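Local coordinates for protein CAS6A (Thermus thermophilus, PDB 4C97) that probably acts as a Cas6-family endoribonuclease, cutting CRISPR RNA during antiviral defence, at residues Asp121-Phe126 with Val197-Tyr202. The protein carries 1 engineered substitution. Sequence-based numbering, arbitrary orientation.
With SO4 (sulfate ion), chain D.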
loop_
_atom_site.group_PDB
_atom_site.type_symbol
_atom_site.label_atom_id
_atom_site.label_comp_id
_atom_site.label_asym_id
_atom_site.label_seq_id
_atom_site.Cartn_x
_atom_site.Cartn_y
_atom_site.Cartn_z
ATOM N N ASP A 121 18.531 1.133 7.452
ATOM C CA ASP A 121 17.447 0.388 8.082
ATOM C C ASP A 121 16.085 0.811 7.550
ATOM O O ASP A 121 15.847 1.993 7.261
ATOM C CB ASP A 121 17.427 0.604 9.588
ATOM C CG ASP A 121 18.664 0.085 10.279
ATOM O OD1 ASP A 121 19.227 -0.930 9.823
ATOM O OD2 ASP A 121 19.060 0.716 11.283
ATOM N N LEU A 122 15.189 -0.153 7.401
ATOM C CA LEU A 122 13.805 0.148 7.056
ATOM C C LEU A 122 12.884 -0.756 7.858
ATOM O O LEU A 122 12.899 -1.988 7.702
ATOM C CB LEU A 122 13.552 -0.012 5.553
ATOM C CG LEU A 122 12.080 0.166 5.122
ATOM C CD1 LEU A 122 11.585 1.578 5.400
ATOM C CD2 LEU A 122 11.899 -0.225 3.689
ATOM N N ALA A 123 12.116 -0.145 8.753
ATOM C CA ALA A 123 11.142 -0.882 9.547
ATOM C C ALA A 123 9.793 -0.753 8.876
ATOM O O ALA A 123 9.294 0.350 8.715
ATOM C CB ALA A 123 11.069 -0.327 10.950
ATOM N N LEU A 124 9.228 -1.880 8.474
ATOM C CA LEU A 124 7.902 -1.897 7.887
ATOM C C LEU A 124 6.932 -2.600 8.793
ATOM O O LEU A 124 7.242 -3.636 9.394
ATOM C CB LEU A 124 7.894 -2.601 6.531
ATOM C CG LEU A 124 8.591 -1.892 5.390
ATOM C CD1 LEU A 124 8.527 -2.756 4.149
ATOM C CD2 LEU A 124 7.939 -0.527 5.138
ATOM N N ARG A 125 5.746 -2.017 8.880
ATOM C CA ARG A 125 4.623 -2.668 9.525
ATOM C C ARG A 125 3.655 -3.130 8.457
ATOM O O ARG A 125 3.197 -2.349 7.607
ATOM C CB ARG A 125 3.899 -1.777 10.537
ATOM C CG ARG A 125 2.781 -2.545 11.256
ATOM C CD ARG A 125 2.246 -1.856 12.487
ATOM N NE ARG A 125 1.217 -0.875 12.155
ATOM C CZ ARG A 125 -0.066 -1.165 11.947
ATOM N NH1 ARG A 125 -0.508 -2.413 12.031
ATOM N NH2 ARG A 125 -0.913 -0.194 11.654
ATOM N N PHE A 126 3.367 -4.417 8.501
ATOM C CA PHE A 126 2.425 -5.056 7.600
ATOM C C PHE A 126 1.119 -5.135 8.357
ATOM O O PHE A 126 0.974 -5.892 9.327
ATOM C CB PHE A 126 2.946 -6.443 7.204
ATOM C CG PHE A 126 4.264 -6.395 6.465
ATOM C CD1 PHE A 126 4.296 -6.226 5.094
ATOM C CD2 PHE A 126 5.477 -6.450 7.150
ATOM C CE1 PHE A 126 5.487 -6.165 4.418
ATOM C CE2 PHE A 126 6.654 -6.388 6.476
ATOM C CZ PHE A 126 6.676 -6.229 5.115
ATOM N N VAL A 197 1.261 -10.585 8.804
ATOM C CA VAL A 197 0.952 -9.346 9.502
ATOM C C VAL A 197 1.931 -9.205 10.647
ATOM O O VAL A 197 2.194 -10.187 11.377
ATOM C CB VAL A 197 -0.494 -9.355 10.044
ATOM C CG1 VAL A 197 -0.790 -8.146 10.894
ATOM C CG2 VAL A 197 -1.484 -9.395 8.881
ATOM N N GLY A 198 2.451 -7.987 10.837
ATOM C CA GLY A 198 3.472 -7.791 11.855
ATOM C C GLY A 198 4.510 -6.762 11.452
ATOM O O GLY A 198 4.230 -5.890 10.656
ATOM N N ARG A 199 5.704 -6.870 12.026
ATOM C CA ARG A 199 6.737 -5.873 11.811
ATOM C C ARG A 199 8.033 -6.550 11.415
ATOM O O ARG A 199 8.448 -7.535 12.051
ATOM C CB ARG A 199 6.947 -5.074 13.097
ATOM C CG ARG A 199 8.014 -4.016 13.039
ATOM C CD ARG A 199 8.012 -3.252 14.365
ATOM N NE ARG A 199 8.845 -2.055 14.353
ATOM C CZ ARG A 199 10.152 -2.060 14.562
ATOM N NH1 ARG A 199 10.778 -3.204 14.780
ATOM N NH2 ARG A 199 10.834 -0.921 14.545
ATOM N N VAL A 200 8.671 -6.019 10.375
ATOM C CA VAL A 200 9.988 -6.513 9.985
ATOM C C VAL A 200 10.935 -5.320 9.854
ATOM O O VAL A 200 10.565 -4.300 9.288
ATOM C CB VAL A 200 9.930 -7.279 8.644
ATOM C CG1 VAL A 200 11.305 -7.839 8.325
ATOM C CG2 VAL A 200 8.902 -8.411 8.701
ATOM N N VAL A 201 12.152 -5.455 10.394
ATOM C CA VAL A 201 13.176 -4.443 10.163
ATOM C C VAL A 201 14.228 -5.005 9.202
ATOM O O VAL A 201 14.912 -5.974 9.502
ATOM C CB VAL A 201 13.816 -3.975 11.468
ATOM C CG1 VAL A 201 14.804 -2.849 11.186
ATOM C CG2 VAL A 201 12.747 -3.514 12.458
ATOM N N TYR A 202 14.322 -4.357 8.050
ATOM C CA TYR A 202 15.281 -4.655 6.990
ATOM C C TYR A 202 16.515 -3.809 7.168
ATOM O O TYR A 202 16.447 -2.684 7.670
ATOM C CB TYR A 202 14.656 -4.385 5.608
ATOM C CG TYR A 202 13.421 -5.231 5.410
ATOM C CD1 TYR A 202 13.524 -6.545 4.976
ATOM C CD2 TYR A 202 12.164 -4.731 5.715
ATOM C CE1 TYR A 202 12.406 -7.334 4.835
ATOM C CE2 TYR A 202 11.029 -5.509 5.572
ATOM C CZ TYR A 202 11.165 -6.818 5.133
ATOM O OH TYR A 202 10.075 -7.628 5.014
HETATM S S SO4 D . -4.645 -0.688 11.564
HETATM O O1 SO4 D . -3.795 0.213 10.800
HETATM O O2 SO4 D . -3.816 -1.803 12.024
HETATM O O3 SO4 D . -5.190 0.018 12.717
HETATM O O4 SO4 D . -5.755 -1.243 10.799
#
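Phe126 and Tyr202 reach toward each other tip to tip on one face of two antiparallel strands, where the side chains are buried. Phe126 CZ lies 3.7 Å from Tyr202 OH, at the edge of the tyrosine ring. Both CG atoms stand anti to their own carbonyl carbons (Phe126 chi1 -62°), which turns them toward each other. Val200 lies beneath the meeting point and touches both rings. Its CG2 meets Phe126 CE2 at 3.8 Å, and its CG1 covers one face of the tyrosine ring, offset toward the rim. Leu124 crosses Tyr202 at about a right angle, with CD1 4.0 Å from Tyr202 CE2. Val147 of helix 144-158 packs on Leu124, Phe126 and Tyr202. The hydroxyl of the buried Tyr202 is hydrogen-bonded to Pro142 O.

Six backbone hydrogen bonds join the strands, two each for Leu122 with Tyr202, Leu124 with Val200 and Phe126 with Gly198. The shortest runs from Phe126 N to Gly198 O, 2.7 Å. The chain changes direction at Gly198, whose backbone angles (phi 145°) would press a CB into the preceding carbonyl oxygen.

On the other face Ala123 and Val201 are still buried, but the contact loosens toward the partly exposed Arg125 and Arg199. Ala123 CB touches Val201 CG2 and lies over one face of the Arg199 guanidinium, 3.7 Å from NH2. Arg199 is extended from CG to NE and pairs with Glu241. Arg125, modelled in two conformers, bends at chi3 (84°). In one conformer its NH2 donates to sulfate O1 at 3.0 Å; its bonds to O2 are weak. Trp104 and Arg237 also bind this ion, probably from the crystallisation liquor.

These are neighbouring inner strands of an antiparallel sheet backed by helix 144-158, consistent with the ferredoxin-like fold of the RAMP superfamily.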